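Local coordinates for protein Alpha/beta hydrolase (PDB 4EZI) that is of unknown function but has the alpha/beta-hydrolase fold and may hydrolyse esters, possibly as a triacylglycerol lipase, at residues P70-I76 and Y157-D161; V114-L119 and S140-L145; L128-Q133 and Y224-L229; I176-E180 and H301-T307. One frame throughout, in Å; residues are numbered along the deposited sequence.

Contact 1 (P70-I76 and Y157-D161)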
loop_
_atom_site.group_PDB
_atom_site.type_symbol
_atom_site.label_atom_id
_atom_site.label_comp_id
_atom_site.label_asym_id
_atom_site.label_seq_id
_atom_site.Cartn_x
_atom_site.Cartn_y
_atom_site.Cartn_z
ATOM N N PRO A 70 -21.077 16.549 -5.088
ATOM C CA PRO A 70 -20.442 16.147 -6.328
ATOM C C PRO A 70 -21.188 16.693 -7.562
ATOM O O PRO A 70 -22.416 16.739 -7.566
ATOM C CB PRO A 70 -20.484 14.631 -6.261
ATOM C CG PRO A 70 -21.546 14.307 -5.300
ATOM C CD PRO A 70 -21.573 15.394 -4.321
ATOM N N VAL A 71 -20.429 17.101 -8.569
ATOM C CA VAL A 71 -20.997 17.635 -9.836
ATOM C C VAL A 71 -21.303 16.484 -10.807
ATOM O O VAL A 71 -22.256 16.514 -11.596
ATOM C CB VAL A 71 -20.014 18.720 -10.405
ATOM C CG1 VAL A 71 -20.431 19.234 -11.778
ATOM C CG2 VAL A 71 -19.909 19.880 -9.389
ATOM N N GLY A 72 -20.493 15.443 -10.728
ATOM C CA GLY A 72 -20.712 14.235 -11.507
ATOM C C GLY A 72 -21.000 13.053 -10.599
ATOM O O GLY A 72 -21.060 13.171 -9.352
ATOM N N GLN A 73 -21.169 11.889 -11.202
ATOM C CA GLN A 73 -21.356 10.673 -10.410
ATOM C C GLN A 73 -19.991 10.262 -9.875
ATOM O O GLN A 73 -18.998 10.367 -10.576
ATOM C CB GLN A 73 -21.996 9.535 -11.218
ATOM C CG GLN A 73 -22.747 8.516 -10.316
ATOM C CD GLN A 73 -23.664 7.571 -11.092
ATOM O OE1 GLN A 73 -23.260 6.989 -12.090
ATOM N NE2 GLN A 73 -24.896 7.400 -10.610
ATOM N N VAL A 74 -19.953 9.830 -8.619
ATOM C CA VAL A 74 -18.715 9.684 -7.860
ATOM C C VAL A 74 -18.140 8.290 -7.980
ATOM O O VAL A 74 -18.748 7.306 -7.583
ATOM C CB VAL A 74 -18.954 10.045 -6.370
ATOM C CG1 VAL A 74 -17.683 9.889 -5.563
ATOM C CG2 VAL A 74 -19.492 11.461 -6.238
ATOM N N GLY A 75 -16.934 8.216 -8.518
ATOM C CA GLY A 75 -16.156 6.974 -8.552
ATOM C C GLY A 75 -15.453 6.753 -7.227
ATOM O O GLY A 75 -15.306 7.681 -6.421
ATOM N N ILE A 76 -14.994 5.520 -6.996
ATOM C CA ILE A 76 -14.243 5.168 -5.789
ATOM C C ILE A 76 -12.794 4.908 -6.126
ATOM O O ILE A 76 -12.512 4.205 -7.077
ATOM C CB ILE A 76 -14.828 3.900 -5.113
ATOM C CG1 ILE A 76 -16.264 4.160 -4.662
ATOM C CG2 ILE A 76 -14.002 3.436 -3.932
ATOM C CD1 ILE A 76 -16.962 2.923 -4.096
ATOM N N TYR A 157 -25.322 7.961 -0.383
ATOM C CA TYR A 157 -24.318 8.668 -1.176
ATOM C C TYR A 157 -24.189 7.893 -2.457
ATOM O O TYR A 157 -23.679 6.808 -2.433
ATOM C CB TYR A 157 -22.995 8.668 -0.416
ATOM C CG TYR A 157 -21.926 9.559 -1.010
ATOM C CD1 TYR A 157 -21.980 10.927 -0.841
ATOM C CD2 TYR A 157 -20.896 9.022 -1.771
ATOM C CE1 TYR A 157 -21.008 11.747 -1.353
ATOM C CE2 TYR A 157 -19.929 9.832 -2.293
ATOM C CZ TYR A 157 -19.984 11.197 -2.091
ATOM O OH TYR A 157 -19.001 11.988 -2.638
ATOM N N PRO A 158 -24.702 8.417 -3.574
ATOM C CA PRO A 158 -24.633 7.536 -4.726
ATOM C C PRO A 158 -23.242 7.556 -5.324
ATOM O O PRO A 158 -22.617 8.564 -5.398
ATOM C CB PRO A 158 -25.649 8.141 -5.695
ATOM C CG PRO A 158 -25.669 9.581 -5.324
ATOM C CD PRO A 158 -25.653 9.517 -3.820
ATOM N N ILE A 159 -22.832 6.406 -5.761
ATOM C CA ILE A 159 -21.549 6.204 -6.369
ATOM C C ILE A 159 -21.795 5.603 -7.732
ATOM O O ILE A 159 -22.853 5.017 -7.989
ATOM C CB ILE A 159 -20.691 5.277 -5.481
ATOM C CG1 ILE A 159 -21.506 4.052 -5.065
ATOM C CG2 ILE A 159 -20.197 5.997 -4.219
ATOM C CD1 ILE A 159 -20.686 2.914 -4.572
ATOM N N SER A 160 -20.827 5.760 -8.618
ATOM C CA SER A 160 -20.865 5.125 -9.929
ATOM C C SER A 160 -20.232 3.744 -9.802
ATOM O O SER A 160 -19.926 3.280 -8.698
ATOM C CB SER A 160 -20.090 5.955 -10.929
ATOM O OG SER A 160 -18.703 5.860 -10.664
ATOM N N ASP A 161 -20.041 3.080 -10.939
ATOM C CA ASP A 161 -19.328 1.804 -10.963
ATOM C C ASP A 161 -17.835 1.963 -11.267
ATOM O O ASP A 161 -17.120 0.964 -11.414
ATOM C CB ASP A 161 -20.027 0.807 -11.913
ATOM C CG ASP A 161 -21.385 0.318 -11.365
ATOM O OD1 ASP A 161 -21.503 0.027 -10.150
ATOM O OD2 ASP A 161 -22.344 0.214 -12.162
HETATM O O HOH W 1 -17.794 8.117 -11.967
#
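The backbone N of S160 donates to V74 O at 2.8 Å, a nearly straight bond (167° at the hydrogen). Beside it, I159 CA also faces V74 O, as a C-H...O contact. Water 1 joins the two segments, donating to Q73 O and also bonded to S160 OG, and S160 OG itself is bonded on to K162 N. Q73, extended beyond CG, lays its amide alongside S160, with OE1 3.5 Å from S160 CB. On the flank of V74, both methyls meet the phenol end of Y157, the two side chains crossing at about a right angle; V74 CG2 comes to 3.7 Å from Y157 OH. That hydroxyl is fixed from outside by P67 O. The delta methyls (CD1) of I76 and I159 meet at 3.8 Å. Helix 134-154 packs on I76, Y157 and I159. After that helix the chain passes strand 74-80 at I159 and S160, turns at D161 and enters the sheet as strand 162-168, the helix-to-strand return of the alpha/beta-hydrolase fold.

Contact 2 (V114-L119 and S140-L145); sequences VMPDYL and SSIDML
Water 2 spans the gap between the two segments: it accepts from the backbone N of L119 at 2.8 Å and donates to S140 OG at 2.9 Å. S140 OG is held a second time by T136 O, one turn earlier in its own helix. S141 OG is likewise tied to L137 O, and from there its oxygen sits 3.8 Å from P116 CG and at the edge of the Y118 ring, near the ring plane. The apolar half of the contact belongs to M144, a selenomethionine. With CG anti to the backbone N (chi1 173°) and the chain bent at the next bond, it brings CG to 3.8 Å from V114 CG1 and 3.9 Å from P116 CB, while its terminal CE lies 3.9 Å from both V114 CG1 and M115 O. V114 and M144 lie alongside each other, pointing opposite ways; P116 rests on the CB and CG of M144. Helix 140-145 runs at 141° to strand 114-116, the axes 8.2 Å apart: a strand of the central alpha/beta-hydrolase sheet packed against the next helix in the chain, 134-154. Strand 74-80 continues the sheet beside V114, strand 41-51 receives M144 through I46 and Y48, and helix 170-185 lies against I142 and Y118.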
loop_
_atom_site.group_PDB
_atom_site.type_symbol
_atom_site.label_atom_id
_atom_site.label_comp_id
_atom_site.label_asym_id
_atom_site.label_seq_id
_atom_site.Cartn_x
_atom_site.Cartn_y
_atom_site.Cartn_z
ATOM N N VAL A 114 -10.959 5.839 -0.282
ATOM C CA VAL A 114 -11.081 4.747 0.678
ATOM C C VAL A 114 -9.671 4.275 0.988
ATOM O O VAL A 114 -8.944 3.912 0.087
ATOM C CB VAL A 114 -11.925 3.610 0.080
ATOM C CG1 VAL A 114 -11.985 2.420 0.982
ATOM C CG2 VAL A 114 -13.347 4.129 -0.250
HETATM N N MSE A 115 -9.286 4.295 2.270
HETATM C CA MSE A 115 -7.902 4.090 2.669
HETATM C C MSE A 115 -7.834 3.138 3.855
HETATM O O MSE A 115 -8.077 3.544 4.997
HETATM C CB MSE A 115 -7.248 5.427 3.024
HETATM C CG MSE A 115 -7.378 6.459 1.936
HETATM SE SE MSE A 115 -6.468 8.116 2.359
HETATM C CE MSE A 115 -4.678 7.503 2.152
ATOM N N PRO A 116 -7.484 1.871 3.619
ATOM C CA PRO A 116 -7.352 0.947 4.754
ATOM C C PRO A 116 -6.137 1.298 5.618
ATOM O O PRO A 116 -5.107 1.717 5.090
ATOM C CB PRO A 116 -7.144 -0.414 4.098
ATOM C CG PRO A 116 -6.544 -0.087 2.749
ATOM C CD PRO A 116 -7.223 1.191 2.331
ATOM N N ASP A 117 -6.219 1.030 6.919
ATOM C CA ASP A 117 -5.050 1.155 7.774
ATOM C C ASP A 117 -4.093 -0.023 7.679
ATOM O O ASP A 117 -2.896 0.134 7.914
ATOM C CB ASP A 117 -5.447 1.332 9.255
ATOM C CG ASP A 117 -6.122 2.640 9.561
ATOM O OD1 ASP A 117 -6.016 3.606 8.777
ATOM O OD2 ASP A 117 -6.748 2.716 10.641
ATOM N N TYR A 118 -4.650 -1.192 7.390
ATOM C CA TYR A 118 -4.020 -2.533 7.423
ATOM C C TYR A 118 -4.106 -3.147 8.829
ATOM O O TYR A 118 -4.257 -2.467 9.842
ATOM C CB TYR A 118 -2.556 -2.577 6.999
ATOM C CG TYR A 118 -2.205 -2.063 5.638
ATOM C CD1 TYR A 118 -3.052 -2.158 4.560
ATOM C CD2 TYR A 118 -0.943 -1.542 5.422
ATOM C CE1 TYR A 118 -2.668 -1.702 3.305
ATOM C CE2 TYR A 118 -0.549 -1.118 4.173
ATOM C CZ TYR A 118 -1.410 -1.185 3.098
ATOM O OH TYR A 118 -1.004 -0.773 1.836
ATOM N N LEU A 119 -4.009 -4.464 8.873
ATOM C CA LEU A 119 -3.958 -5.192 10.135
ATOM C C LEU A 119 -2.751 -4.787 10.961
ATOM O O LEU A 119 -1.679 -4.456 10.437
ATOM C CB LEU A 119 -3.918 -6.692 9.868
ATOM C CG LEU A 119 -5.112 -7.277 9.127
ATOM C CD1 LEU A 119 -4.954 -8.802 9.060
ATOM C CD2 LEU A 119 -6.439 -6.883 9.751
ATOM N N SER A 140 -7.665 -7.595 3.580
ATOM C CA SER A 140 -7.982 -6.450 4.402
ATOM C C SER A 140 -8.356 -5.238 3.538
ATOM O O SER A 140 -9.222 -4.454 3.928
ATOM C CB SER A 140 -6.855 -6.101 5.385
ATOM O OG SER A 140 -5.699 -5.637 4.716
ATOM N N SER A 141 -7.734 -5.102 2.372
ATOM C CA SER A 141 -8.024 -3.980 1.504
ATOM C C SER A 141 -9.379 -4.177 0.793
ATOM O O SER A 141 -10.161 -3.230 0.662
ATOM C CB SER A 141 -6.887 -3.810 0.507
ATOM O OG SER A 141 -5.672 -3.456 1.134
ATOM N N ILE A 142 -9.665 -5.396 0.351
ATOM C CA ILE A 142 -10.972 -5.674 -0.271
ATOM C C ILE A 142 -12.115 -5.481 0.725
ATOM O O ILE A 142 -13.145 -4.870 0.421
ATOM C CB ILE A 142 -11.002 -7.075 -0.884
ATOM C CG1 ILE A 142 -10.057 -7.121 -2.080
ATOM C CG2 ILE A 142 -12.446 -7.456 -1.248
ATOM C CD1 ILE A 142 -9.836 -8.520 -2.662
ATOM N N ASP A 143 -11.929 -6.011 1.925
ATOM C CA ASP A 143 -12.984 -5.897 2.940
ATOM C C ASP A 143 -13.230 -4.437 3.345
ATOM O O ASP A 143 -14.368 -4.053 3.596
ATOM C CB ASP A 143 -12.672 -6.782 4.137
ATOM C CG ASP A 143 -12.785 -8.275 3.801
ATOM O OD1 ASP A 143 -13.481 -8.616 2.819
ATOM O OD2 ASP A 143 -12.196 -9.093 4.555
HETATM N N MSE A 144 -12.167 -3.638 3.387
HETATM C CA MSE A 144 -12.311 -2.191 3.606
HETATM C C MSE A 144 -13.178 -1.555 2.515
HETATM O O MSE A 144 -14.063 -0.765 2.791
HETATM C CB MSE A 144 -10.927 -1.537 3.640
HETATM C CG MSE A 144 -10.961 -0.020 3.701
HETATM SE SE MSE A 144 -11.434 0.647 5.439
HETATM C CE MSE A 144 -11.827 2.441 4.860
ATOM N N LEU A 145 -12.923 -1.914 1.269
ATOM C CA LEU A 145 -13.677 -1.382 0.146
ATOM C C LEU A 145 -15.149 -1.727 0.289
ATOM O O LEU A 145 -16.022 -0.857 0.129
ATOM C CB LEU A 145 -13.094 -1.899 -1.173
ATOM C CG LEU A 145 -13.893 -1.549 -2.430
ATOM C CD1 LEU A 145 -13.986 -0.040 -2.651
ATOM C CD2 LEU A 145 -13.277 -2.289 -3.633
HETATM O O HOH W 2 -3.362 -5.734 6.414
#

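Contact 3 (L128-Q133 and Y224-L229); sequences LHPYVQ and YFFYSL
An aromatic cluster of H129, Y131 and Y224 joins the loop ahead of helix 134-154 to helix 218-233, close to what is probably the active-site region. Y131 and Y224 form an offset stack, centroids 4.2 Å apart and planes at 19°, with Y224 CD2 over the centre of the Y131 ring. V132 CG2 covers the opposite face of Y131, so that ring is sandwiched. H129 CB comes to 3.2 Å from Y224 OH, a hydroxyl that is bonded to R84 O. H129 NE2 is held by E170, next to the serine of a probable nucleophile elbow of this alpha/beta hydrolase, and Y131 OH by T83. S228 OG, anti to its own backbone N (chi1 180°), reaches out of the helix and donates to H129 O at 2.7 Å. L128 puts CD2 3.6 Å from Y227 CE2, and V132 CB rests on F225 CD1 at 4.0 Å. Y131 and V132 are the central residues of a type II turn from P130 to Q133. Water 4 ties the turn to the helix, donating to Y131 O at 2.7 Å and to F225 O, and accepting from Q133 NE2 at 2.9 Å.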
loop_
_atom_site.group_PDB
_atom_site.type_symbol
_atom_site.label_atom_id
_atom_site.label_comp_id
_atom_site.label_asym_id
_atom_site.label_seq_id
_atom_site.Cartn_x
_atom_site.Cartn_y
_atom_site.Cartn_z
ATOM N N LEU A 128 0.873 -6.564 15.769
ATOM C CA LEU A 128 1.956 -6.357 14.796
ATOM C C LEU A 128 1.368 -6.393 13.397
ATOM O O LEU A 128 0.575 -7.264 13.066
ATOM C CB LEU A 128 2.994 -7.479 14.934
ATOM C CG LEU A 128 4.220 -7.380 14.046
ATOM C CD1 LEU A 128 5.007 -6.100 14.286
ATOM C CD2 LEU A 128 5.083 -8.623 14.317
ATOM N N HIS A 129 1.746 -5.441 12.554
ATOM C CA HIS A 129 1.322 -5.471 11.164
ATOM C C HIS A 129 1.950 -6.660 10.439
ATOM O O HIS A 129 3.153 -6.831 10.527
ATOM C CB HIS A 129 1.789 -4.159 10.519
ATOM C CG HIS A 129 1.546 -4.075 9.054
ATOM N ND1 HIS A 129 0.313 -4.261 8.477
ATOM C CD2 HIS A 129 2.422 -3.894 8.029
ATOM C CE1 HIS A 129 0.451 -4.198 7.155
ATOM N NE2 HIS A 129 1.715 -3.960 6.856
ATOM N N PRO A 130 1.136 -7.458 9.697
ATOM C CA PRO A 130 1.683 -8.499 8.802
ATOM C C PRO A 130 2.209 -7.834 7.529
ATOM O O PRO A 130 1.467 -7.492 6.620
ATOM C CB PRO A 130 0.470 -9.422 8.539
ATOM C CG PRO A 130 -0.600 -8.953 9.502
ATOM C CD PRO A 130 -0.333 -7.506 9.714
ATOM N N TYR A 131 3.515 -7.626 7.496
ATOM C CA TYR A 131 4.162 -6.680 6.594
ATOM C C TYR A 131 4.508 -7.338 5.266
ATOM O O TYR A 131 5.213 -8.352 5.200
ATOM C CB TYR A 131 5.410 -6.143 7.277
ATOM C CG TYR A 131 6.184 -5.127 6.483
ATOM C CD1 TYR A 131 5.583 -3.993 5.932
ATOM C CD2 TYR A 131 7.527 -5.283 6.267
ATOM C CE1 TYR A 131 6.305 -3.046 5.233
ATOM C CE2 TYR A 131 8.275 -4.345 5.589
ATOM C CZ TYR A 131 7.664 -3.244 5.060
ATOM O OH TYR A 131 8.445 -2.350 4.367
ATOM N N VAL A 132 4.012 -6.777 4.174
ATOM C CA VAL A 132 4.246 -7.354 2.832
ATOM C C VAL A 132 3.846 -8.839 2.822
ATOM O O VAL A 132 4.513 -9.653 2.196
ATOM C CB VAL A 132 5.688 -7.106 2.266
ATOM C CG1 VAL A 132 5.634 -7.151 0.725
ATOM C CG2 VAL A 132 6.256 -5.781 2.742
ATOM N N GLN A 133 2.710 -9.133 3.464
ATOM C CA GLN A 133 2.082 -10.454 3.438
ATOM C C GLN A 133 0.861 -10.376 2.535
ATOM O O GLN A 133 -0.144 -9.730 2.865
ATOM C CB GLN A 133 1.759 -10.941 4.848
ATOM C CG GLN A 133 3.038 -11.214 5.669
ATOM C CD GLN A 133 2.789 -11.739 7.077
ATOM O OE1 GLN A 133 1.785 -12.409 7.330
ATOM N NE2 GLN A 133 3.690 -11.428 8.004
ATOM N N TYR A 224 11.525 -5.422 9.813
ATOM C CA TYR A 224 10.064 -5.494 9.920
ATOM C C TYR A 224 9.535 -6.755 9.248
ATOM O O TYR A 224 8.691 -7.486 9.775
ATOM C CB TYR A 224 9.477 -4.233 9.281
ATOM C CG TYR A 224 8.061 -3.788 9.586
ATOM C CD1 TYR A 224 7.286 -4.350 10.588
ATOM C CD2 TYR A 224 7.536 -2.711 8.907
ATOM C CE1 TYR A 224 6.053 -3.815 10.918
ATOM C CE2 TYR A 224 6.288 -2.162 9.246
ATOM C CZ TYR A 224 5.550 -2.721 10.237
ATOM O OH TYR A 224 4.343 -2.174 10.595
ATOM N N PHE A 225 10.035 -7.029 8.043
ATOM C CA PHE A 225 9.528 -8.126 7.271
ATOM C C PHE A 225 9.754 -9.474 7.953
ATOM O O PHE A 225 8.836 -10.262 8.117
ATOM C CB PHE A 225 10.147 -8.141 5.851
ATOM C CG PHE A 225 9.615 -9.260 5.001
ATOM C CD1 PHE A 225 8.350 -9.169 4.446
ATOM C CD2 PHE A 225 10.324 -10.432 4.823
ATOM C CE1 PHE A 225 7.797 -10.194 3.733
ATOM C CE2 PHE A 225 9.764 -11.470 4.094
ATOM C CZ PHE A 225 8.505 -11.343 3.549
ATOM N N PHE A 226 10.993 -9.752 8.330
ATOM C CA PHE A 226 11.282 -11.048 8.926
ATOM C C PHE A 226 10.755 -11.174 10.345
ATOM O O PHE A 226 10.346 -12.259 10.764
ATOM C CB PHE A 226 12.770 -11.413 8.795
ATOM C CG PHE A 226 13.161 -11.728 7.378
ATOM C CD1 PHE A 226 12.717 -12.893 6.777
ATOM C CD2 PHE A 226 13.920 -10.861 6.656
ATOM C CE1 PHE A 226 13.047 -13.192 5.454
ATOM C CE2 PHE A 226 14.265 -11.151 5.337
ATOM C CZ PHE A 226 13.820 -12.305 4.737
ATOM N N TYR A 227 10.724 -10.072 11.106
ATOM C CA TYR A 227 10.123 -10.125 12.437
ATOM C C TYR A 227 8.634 -10.476 12.334
ATOM O O TYR A 227 8.119 -11.355 13.042
ATOM C CB TYR A 227 10.358 -8.813 13.188
ATOM C CG TYR A 227 9.670 -8.760 14.518
ATOM C CD1 TYR A 227 9.898 -9.712 15.488
ATOM C CD2 TYR A 227 8.758 -7.774 14.807
ATOM C CE1 TYR A 227 9.242 -9.687 16.718
ATOM C CE2 TYR A 227 8.096 -7.733 16.024
ATOM C CZ TYR A 227 8.329 -8.708 16.975
ATOM O OH TYR A 227 7.672 -8.677 18.196
ATOM N N SER A 228 7.937 -9.803 11.424
ATOM C CA SER A 228 6.514 -10.027 11.241
ATOM C C SER A 228 6.230 -11.411 10.657
ATOM O O SER A 228 5.292 -12.093 11.085
ATOM C CB SER A 228 5.962 -8.913 10.334
ATOM O OG SER A 228 4.568 -9.096 10.119
ATOM N N LEU A 229 7.023 -11.843 9.675
ATOM C CA LEU A 229 6.776 -13.146 9.083
ATOM C C LEU A 229 7.012 -14.275 10.086
ATOM O O LEU A 229 6.219 -15.216 10.162
ATOM C CB LEU A 229 7.592 -13.348 7.804
ATOM C CG LEU A 229 7.081 -14.461 6.889
ATOM C CD1 LEU A 229 5.700 -14.112 6.295
ATOM C CD2 LEU A 229 8.076 -14.706 5.774
HETATM O O HOH W 3 3.134 -3.150 13.499
HETATM O O HOH W 4 6.086 -9.978 7.182
#

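Contact 4 (I176-E180 and H301-T307); sequences IVMFE and HYDFKPT
A helical turn, I176-E180, lies against the irregular segment H301-T307, the backbones nearest where V177 faces H301 and E180 faces F304. E180 carries the polar link: with CG anti to the backbone N (chi1 -179°) and the chain straight on to CD, its OE1 accepts from H301 ND1 at 2.7 Å through its syn lone pair. The bond is bent, 144° at the hydrogen, and OE1 sits somewhat out of the ring plane; carboxylate and imidazole stand almost perpendicular. V177 CG1 covers one face of H301, 3.6 Å from H301 CG. The same glutamate also lies over F304: its CB is above the ring centre, 3.7 Å from the centroid, and its carboxylate stacks on the ring at a shallow tilt. F304 in turn points its edge at the face of F179, in an offset edge-to-face pair with centroids 5.7 Å apart. The far end of F179 meets P306, F179 CZ to P306 CB at 3.8 Å, and T307 OG1 lies 3.4 Å from F179 CE1. Helix 134-154 backs V177 and H301 through A134. The loop between helix 292-299 and strand 310-314 thus lies between helix 170-185, which follows the probable nucleophile elbow of this alpha/beta-hydrolase fold, and helix 323-334, whose F333 meets F304 and P306.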
loop_
_atom_site.group_PDB
_atom_site.type_symbol
_atom_site.label_atom_id
_atom_site.label_comp_id
_atom_site.label_asym_id
_atom_site.label_seq_id
_atom_site.Cartn_x
_atom_site.Cartn_y
_atom_site.Cartn_z
ATOM N N ILE A 176 -1.483 -4.489 -6.096
ATOM C CA ILE A 176 -1.385 -5.605 -7.035
ATOM C C ILE A 176 -2.078 -6.858 -6.488
ATOM O O ILE A 176 -2.834 -7.513 -7.215
ATOM C CB ILE A 176 0.080 -5.891 -7.375
ATOM C CG1 ILE A 176 0.646 -4.831 -8.318
ATOM C CG2 ILE A 176 0.274 -7.318 -7.953
ATOM C CD1 ILE A 176 0.130 -5.008 -9.809
ATOM N N VAL A 177 -1.859 -7.190 -5.215
ATOM C CA VAL A 177 -2.475 -8.399 -4.658
ATOM C C VAL A 177 -3.991 -8.233 -4.458
ATOM O O VAL A 177 -4.763 -9.185 -4.654
ATOM C CB VAL A 177 -1.737 -8.934 -3.399
ATOM C CG1 VAL A 177 -0.296 -9.287 -3.774
ATOM C CG2 VAL A 177 -1.811 -7.964 -2.213
HETATM N N MSE A 178 -4.431 -7.017 -4.141
HETATM C CA MSE A 178 -5.855 -6.697 -4.093
HETATM C C MSE A 178 -6.483 -6.900 -5.482
HETATM O O MSE A 178 -7.553 -7.497 -5.603
HETATM C CB MSE A 178 -6.013 -5.242 -3.654
HETATM C CG MSE A 178 -7.448 -4.765 -3.633
HETATM SE SE MSE A 178 -7.520 -2.895 -3.187
HETATM C CE MSE A 178 -9.430 -2.829 -2.970
ATOM N N PHE A 179 -5.843 -6.355 -6.501
ATOM C CA PHE A 179 -6.309 -6.497 -7.893
ATOM C C PHE A 179 -6.445 -7.974 -8.296
ATOM O O PHE A 179 -7.481 -8.404 -8.821
ATOM C CB PHE A 179 -5.299 -5.775 -8.758
ATOM C CG PHE A 179 -5.615 -5.692 -10.245
ATOM C CD1 PHE A 179 -6.902 -5.722 -10.779
ATOM C CD2 PHE A 179 -4.552 -5.516 -11.107
ATOM C CE1 PHE A 179 -7.098 -5.566 -12.154
ATOM C CE2 PHE A 179 -4.748 -5.330 -12.465
ATOM C CZ PHE A 179 -6.026 -5.372 -12.980
ATOM N N GLU A 180 -5.414 -8.770 -7.992
ATOM C CA GLU A 180 -5.419 -10.178 -8.295
ATOM C C GLU A 180 -6.588 -10.877 -7.621
ATOM O O GLU A 180 -7.290 -11.690 -8.248
ATOM C CB GLU A 180 -4.070 -10.800 -7.883
ATOM C CG GLU A 180 -3.953 -12.264 -8.178
ATOM C CD GLU A 180 -2.644 -12.840 -7.746
ATOM O OE1 GLU A 180 -2.118 -12.385 -6.706
ATOM O OE2 GLU A 180 -2.146 -13.763 -8.425
ATOM N N HIS A 301 3.627 -11.876 -7.368
ATOM C CA HIS A 301 2.272 -11.627 -7.855
ATOM C C HIS A 301 2.303 -10.738 -9.083
ATOM O O HIS A 301 1.729 -9.668 -9.116
ATOM C CB HIS A 301 1.421 -11.023 -6.737
ATOM C CG HIS A 301 1.254 -11.944 -5.571
ATOM N ND1 HIS A 301 0.230 -12.863 -5.489
ATOM C CD2 HIS A 301 1.994 -12.102 -4.444
ATOM C CE1 HIS A 301 0.353 -13.557 -4.371
ATOM N NE2 HIS A 301 1.429 -13.130 -3.732
ATOM N N TYR A 302 2.988 -11.203 -10.108
ATOM C CA TYR A 302 3.086 -10.450 -11.336
ATOM C C TYR A 302 2.814 -11.335 -12.544
ATOM O O TYR A 302 3.211 -10.983 -13.648
ATOM C CB TYR A 302 4.444 -9.750 -11.437
ATOM C CG TYR A 302 5.619 -10.670 -11.212
ATOM C CD1 TYR A 302 6.123 -11.413 -12.254
ATOM C CD2 TYR A 302 6.211 -10.816 -9.950
ATOM C CE1 TYR A 302 7.186 -12.302 -12.070
ATOM C CE2 TYR A 302 7.282 -11.700 -9.761
ATOM C CZ TYR A 302 7.757 -12.436 -10.827
ATOM O OH TYR A 302 8.813 -13.322 -10.665
ATOM N N ASP A 303 2.093 -12.430 -12.326
ATOM C CA ASP A 303 1.803 -13.390 -13.391
ATOM C C ASP A 303 0.350 -13.828 -13.371
ATOM O O ASP A 303 0.030 -15.017 -13.303
ATOM C CB ASP A 303 2.725 -14.604 -13.247
ATOM C CG ASP A 303 2.700 -15.514 -14.473
ATOM O OD1 ASP A 303 2.448 -15.022 -15.602
ATOM O OD2 ASP A 303 2.956 -16.730 -14.296
ATOM N N PHE A 304 -0.542 -12.850 -13.429
ATOM C CA PHE A 304 -1.969 -13.081 -13.561
ATOM C C PHE A 304 -2.499 -12.140 -14.630
ATOM O O PHE A 304 -1.875 -11.137 -14.959
ATOM C CB PHE A 304 -2.709 -12.879 -12.238
ATOM C CG PHE A 304 -2.649 -11.467 -11.691
ATOM C CD1 PHE A 304 -1.607 -11.081 -10.865
ATOM C CD2 PHE A 304 -3.647 -10.541 -11.996
ATOM C CE1 PHE A 304 -1.557 -9.783 -10.353
ATOM C CE2 PHE A 304 -3.594 -9.250 -11.482
ATOM C CZ PHE A 304 -2.557 -8.881 -10.654
ATOM N N LYS A 305 -3.641 -12.507 -15.207
ATOM C CA LYS A 305 -4.267 -11.694 -16.224
ATOM C C LYS A 305 -4.929 -10.468 -15.607
ATOM O O LYS A 305 -5.854 -10.613 -14.799
ATOM C CB LYS A 305 -5.309 -12.514 -16.985
ATOM C CG LYS A 305 -5.979 -11.743 -18.127
ATOM C CD LYS A 305 -7.010 -12.593 -18.862
ATOM C CE LYS A 305 -7.643 -11.817 -20.004
ATOM N NZ LYS A 305 -8.889 -12.482 -20.510
ATOM N N PRO A 306 -4.481 -9.269 -16.005
ATOM C CA PRO A 306 -5.156 -8.074 -15.483
ATOM C C PRO A 306 -6.535 -7.938 -16.102
ATOM O O PRO A 306 -6.728 -8.245 -17.292
ATOM C CB PRO A 306 -4.270 -6.931 -15.950
ATOM C CG PRO A 306 -3.003 -7.521 -16.360
ATOM C CD PRO A 306 -3.283 -8.917 -16.784
ATOM N N THR A 307 -7.493 -7.511 -15.293
ATOM C CA THR A 307 -8.875 -7.327 -15.730
ATOM C C THR A 307 -9.250 -5.829 -15.805
ATOM O O THR A 307 -10.429 -5.468 -15.834
ATOM C CB THR A 307 -9.820 -8.059 -14.770
ATOM O OG1 THR A 307 -9.565 -7.585 -13.437
ATOM C CG2 THR A 307 -9.630 -9.592 -14.865
HETATM O O HOH W 5 0.743 -13.896 -10.017
#

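From the N terminus, contact 1 opens just before strand 74-80 and closes at strand 159-160, with 80 residues between its segments. Nested inside, contact 2 closes the short loop from strand 112-116 to helix 134-154, 20 residues. The two touch, I76 packing on L145 and V114, so strands 74-80 and 112-116 and helix 134-154 form one block. Contact 3 crosses both, closing 90 residues between the loop before helix 134-154 and helix 218-233; it meets contact 2 at L119 and H129. Contact 4 closes the longest loop, 120 residues, from helix 170-185 to the segment before strand 310-314, and crosses contact 3 without touching it. Its M178 packs on I142 and L145 of contact 2.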